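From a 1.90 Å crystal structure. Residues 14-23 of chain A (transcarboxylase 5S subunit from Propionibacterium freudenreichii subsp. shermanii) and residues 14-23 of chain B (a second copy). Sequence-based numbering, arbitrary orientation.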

# COMPACT_ATOMS: atom_id res chain seq x y z
N PRO A 14 -0.66 -26.07 -17.95
CA PRO A 14 -0.11 -25.97 -16.58
C PRO A 14 1.41 -26.15 -16.54
O PRO A 14 1.98 -27.04 -17.16
N ARG A 15 2.04 -25.27 -15.77
CA ARG A 15 3.50 -25.22 -15.59
C ARG A 15 3.80 -25.29 -14.10
O ARG A 15 2.89 -25.36 -13.27
N GLU A 16 5.07 -25.29 -13.73
CA GLU A 16 5.41 -25.37 -12.31
C GLU A 16 6.55 -24.41 -11.98
O GLU A 16 7.38 -24.08 -12.83
N ILE A 17 6.57 -23.96 -10.73
CA ILE A 17 7.64 -23.07 -10.26
C ILE A 17 8.29 -23.71 -9.03
O ILE A 17 7.61 -24.14 -8.10
N GLU A 18 9.61 -23.80 -9.04
CA GLU A 18 10.33 -24.37 -7.90
C GLU A 18 10.36 -23.33 -6.78
O GLU A 18 10.66 -22.16 -7.02
N VAL A 19 10.04 -23.74 -5.55
CA VAL A 19 10.05 -22.79 -4.43
C VAL A 19 10.90 -23.39 -3.30
O VAL A 19 11.07 -24.60 -3.22
N SER A 20 11.43 -22.53 -2.44
CA SER A 20 12.31 -22.99 -1.36
C SER A 20 11.54 -23.84 -0.35
O SER A 20 10.32 -23.79 -0.26
N GLU A 21 12.30 -24.62 0.41
CA GLU A 21 11.75 -25.51 1.43
C GLU A 21 11.12 -24.67 2.55
O GLU A 21 11.50 -23.52 2.76
N PRO A 22 10.14 -25.24 3.27
CA PRO A 22 9.48 -24.53 4.38
C PRO A 22 10.58 -24.05 5.33
O PRO A 22 11.51 -24.80 5.62
N ARG A 23 10.47 -22.82 5.82
CA ARG A 23 11.55 -22.30 6.68
C ARG A 23 11.12 -20.96 7.30
O ARG A 23 10.12 -20.37 6.89
N PRO B 14 13.69 -28.49 -1.74
CA PRO B 14 12.96 -27.81 -2.83
C PRO B 14 11.65 -28.52 -3.20
O PRO B 14 11.58 -29.74 -3.34
N ARG B 15 10.62 -27.71 -3.35
CA ARG B 15 9.26 -28.15 -3.67
C ARG B 15 8.79 -27.41 -4.92
O ARG B 15 9.52 -26.59 -5.48
N GLU B 16 7.59 -27.70 -5.39
CA GLU B 16 7.11 -27.02 -6.60
C GLU B 16 5.64 -26.63 -6.44
O GLU B 16 4.89 -27.25 -5.70
N ILE B 17 5.26 -25.57 -7.14
CA ILE B 17 3.87 -25.10 -7.13
C ILE B 17 3.36 -25.05 -8.57
O ILE B 17 4.01 -24.51 -9.46
N GLU B 18 2.20 -25.65 -8.81
CA GLU B 18 1.61 -25.64 -10.15
C GLU B 18 1.01 -24.26 -10.40
O GLU B 18 0.31 -23.72 -9.54
N VAL B 19 1.29 -23.66 -11.55
CA VAL B 19 0.73 -22.34 -11.86
C VAL B 19 0.04 -22.40 -13.22
O VAL B 19 0.36 -23.25 -14.05
N SER B 20 -0.91 -21.50 -13.45
CA SER B 20 -1.68 -21.51 -14.70
C SER B 20 -0.79 -21.17 -15.90
O SER B 20 0.29 -20.59 -15.76
N GLU B 21 -1.27 -21.55 -17.08
CA GLU B 21 -0.56 -21.32 -18.34
C GLU B 21 -0.49 -19.81 -18.61
O GLU B 21 -1.33 -19.05 -18.12
N PRO B 22 0.52 -19.36 -19.37
CA PRO B 22 0.67 -17.94 -19.71
C PRO B 22 -0.66 -17.48 -20.32
O PRO B 22 -1.24 -18.19 -21.13
N ARG B 23 -1.13 -16.29 -19.94
CA ARG B 23 -2.43 -15.85 -20.45
C ARG B 23 -2.67 -14.39 -20.06
O ARG B 23 -1.95 -13.82 -19.24

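Two copies of one strand, residues 15-19 of each chain, pair antiparallel about an exact two-fold axis, so most contacts described here occur twice. The axis passes the Ile A17 and Ile B17 pair, where each N donates to the other's O at 2.9 Å. Outward from it, Val B19 N gives to Arg A15 O at 2.9 Å, and Arg A15 N gives to Val B19 O at 3.1 Å. With the symmetry mates, that makes six backbone hydrogen bonds, which satisfy the N and O of residues 15, 17 and 19 in both chains. The intervening pair, Glu A16 with Glu B18, exchanges none; instead Glu A16 CA lies 3.3 Å from Ile B17 O and Glu B18 CA 3.4 Å from Arg A15 O, CA-H...O contacts that add to the surroundings of carbonyls already bonded.

Alternation then sorts the side chains. Arg, Ile and Val at 15, 17 and 19 share one face of the sheet; the glutamates at 16 and 18 take the other. On the first face, Ile A17 (m, t) sets CD1 against Val B19 CG1 at 3.6 Å. Val B19 (m) also meets the aliphatic part of Arg A15, its CG2 lying 3.4 Å from Arg A15 CG.

Arg A15 carries the main side-chain polar contact. Its CA-to-CB bond points to the Ile and Val face, but the p, t, m course of chi1 to chi3 brings the end of the chain nearer the partner. There NH1 donates to Ser B20 O at 3.0 Å, with the carbonyl at the guanidinium edge, near its plane, as a good N-H donor requires. Pro B22 CD lies over one guanidinium face and also packs 3.5 Å from Arg A15 CD. NH2 is satisfied elsewhere in the structure. The arginine thereby reads the loop beyond the strand through a backbone acceptor.

The glutamate face is less comfortable. Glu A16 (m, t) brings OE2 to 3.4 Å from Glu B16 OE2, a contact that occurs once, across the axis, between two acceptors of like charge with no hydrogen bond between them. Glu A18 (t, t) has its OE2 satisfied elsewhere, while its CD sits 4.2 Å from Pro B14 CB.

Beyond the strand, Ser A20 (p) directs its CA-to-CB bond away from the partner, and its OG accepts from Arg A23 NE at 3.1 Å within its own chain. One serine thus serves two arginines: its carbonyl across the interface, its hydroxyl at home.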

# COMPACT_ATOMS: atom_id res chain seq x y z
CB PRO A 14 -0.81 -27.02 -15.74
CG PRO A 14 -2.16 -27.08 -16.44
CD PRO A 14 -1.82 -26.97 -17.95
CB ARG A 15 3.97 -23.92 -16.25
CG ARG A 15 2.97 -22.81 -16.00
CD ARG A 15 2.95 -21.74 -17.08
NE ARG A 15 4.07 -20.81 -17.08
CZ ARG A 15 3.99 -19.58 -16.60
NH1 ARG A 15 2.85 -19.14 -16.08
NH2 ARG A 15 5.04 -18.77 -16.66
CB GLU A 16 5.83 -26.78 -11.94
CG GLU A 16 4.82 -27.83 -12.31
CD GLU A 16 4.93 -29.05 -11.42
OE1 GLU A 16 4.20 -29.11 -10.41
OE2 GLU A 16 5.76 -29.94 -11.74
CB ILE A 17 7.09 -21.70 -9.84
CG1 ILE A 17 6.53 -20.97 -11.06
CG2 ILE A 17 8.21 -20.88 -9.21
CD1 ILE A 17 5.78 -19.71 -10.72
CB GLU A 18 11.75 -24.72 -8.33
CG GLU A 18 12.62 -25.28 -7.22
CD GLU A 18 13.92 -25.83 -7.77
OE1 GLU A 18 13.88 -26.89 -8.43
OE2 GLU A 18 14.98 -25.19 -7.56
CB VAL A 19 8.63 -22.47 -3.92
CG1 VAL A 19 7.82 -21.81 -5.04
CG2 VAL A 19 7.92 -23.73 -3.42
CB SER A 20 12.99 -21.79 -0.66
OG SER A 20 12.04 -20.86 -0.17
CB GLU A 21 12.87 -26.37 2.03
CG GLU A 21 13.92 -25.59 2.83
CD GLU A 21 14.81 -24.69 1.97
OE1 GLU A 21 15.56 -23.88 2.56
OE2 GLU A 21 14.76 -24.78 0.72
CB PRO A 22 8.61 -25.62 5.00
CG PRO A 22 8.20 -26.43 3.78
CD PRO A 22 9.51 -26.56 3.04
CB ARG A 23 12.79 -22.07 5.80
CG ARG A 23 12.53 -21.04 4.68
CD ARG A 23 13.61 -21.04 3.56
NE ARG A 23 13.28 -20.03 2.55
CZ ARG A 23 13.66 -18.76 2.66
NH1 ARG A 23 14.38 -18.40 3.70
NH2 ARG A 23 13.27 -17.83 1.78
CB PRO B 14 13.90 -27.74 -4.02
CG PRO B 14 15.24 -27.66 -3.32
CD PRO B 14 15.11 -28.64 -2.12
CB ARG B 15 8.40 -27.85 -2.43
CG ARG B 15 8.82 -26.54 -1.81
CD ARG B 15 8.56 -26.45 -0.31
NE ARG B 15 7.18 -26.27 0.08
CZ ARG B 15 6.68 -25.09 0.47
NH1 ARG B 15 7.46 -24.02 0.51
NH2 ARG B 15 5.42 -25.00 0.86
CB GLU B 16 7.24 -27.94 -7.81
CG GLU B 16 8.63 -28.47 -8.02
CD GLU B 16 8.89 -28.81 -9.46
OE1 GLU B 16 9.43 -27.94 -10.18
OE2 GLU B 16 8.55 -29.94 -9.87
CB ILE B 17 3.75 -23.69 -6.54
CG1 ILE B 17 4.14 -23.71 -5.07
CG2 ILE B 17 2.32 -23.19 -6.70
CD1 ILE B 17 4.27 -22.33 -4.46
CB GLU B 18 0.54 -26.71 -10.24
CG GLU B 18 -0.18 -26.77 -11.56
CD GLU B 18 -1.06 -28.00 -11.66
OE1 GLU B 18 -0.50 -29.11 -11.78
OE2 GLU B 18 -2.30 -27.86 -11.59
CB VAL B 19 1.81 -21.23 -11.85
CG1 VAL B 19 2.44 -21.14 -10.47
CG2 VAL B 19 2.89 -21.51 -12.91
CB SER B 20 -2.87 -20.55 -14.62
OG SER B 20 -2.46 -19.23 -14.30
CB GLU B 21 -1.31 -21.99 -19.49
CG GLU B 21 -2.69 -21.40 -19.79
CD GLU B 21 -3.73 -21.66 -18.70
OE1 GLU B 21 -4.83 -21.05 -18.78
OE2 GLU B 21 -3.47 -22.46 -17.78
CB PRO B 22 1.80 -17.95 -20.73
CG PRO B 22 2.68 -19.09 -20.22
CD PRO B 22 1.65 -20.15 -19.90
CB ARG B 23 -3.52 -16.72 -19.80
CG ARG B 23 -3.54 -16.59 -18.27
CD ARG B 23 -4.35 -17.72 -17.55
NE ARG B 23 -4.31 -17.50 -16.09
CZ ARG B 23 -5.18 -16.72 -15.46
NH1 ARG B 23 -6.13 -16.13 -16.17
NH2 ARG B 23 -5.08 -16.47 -14.16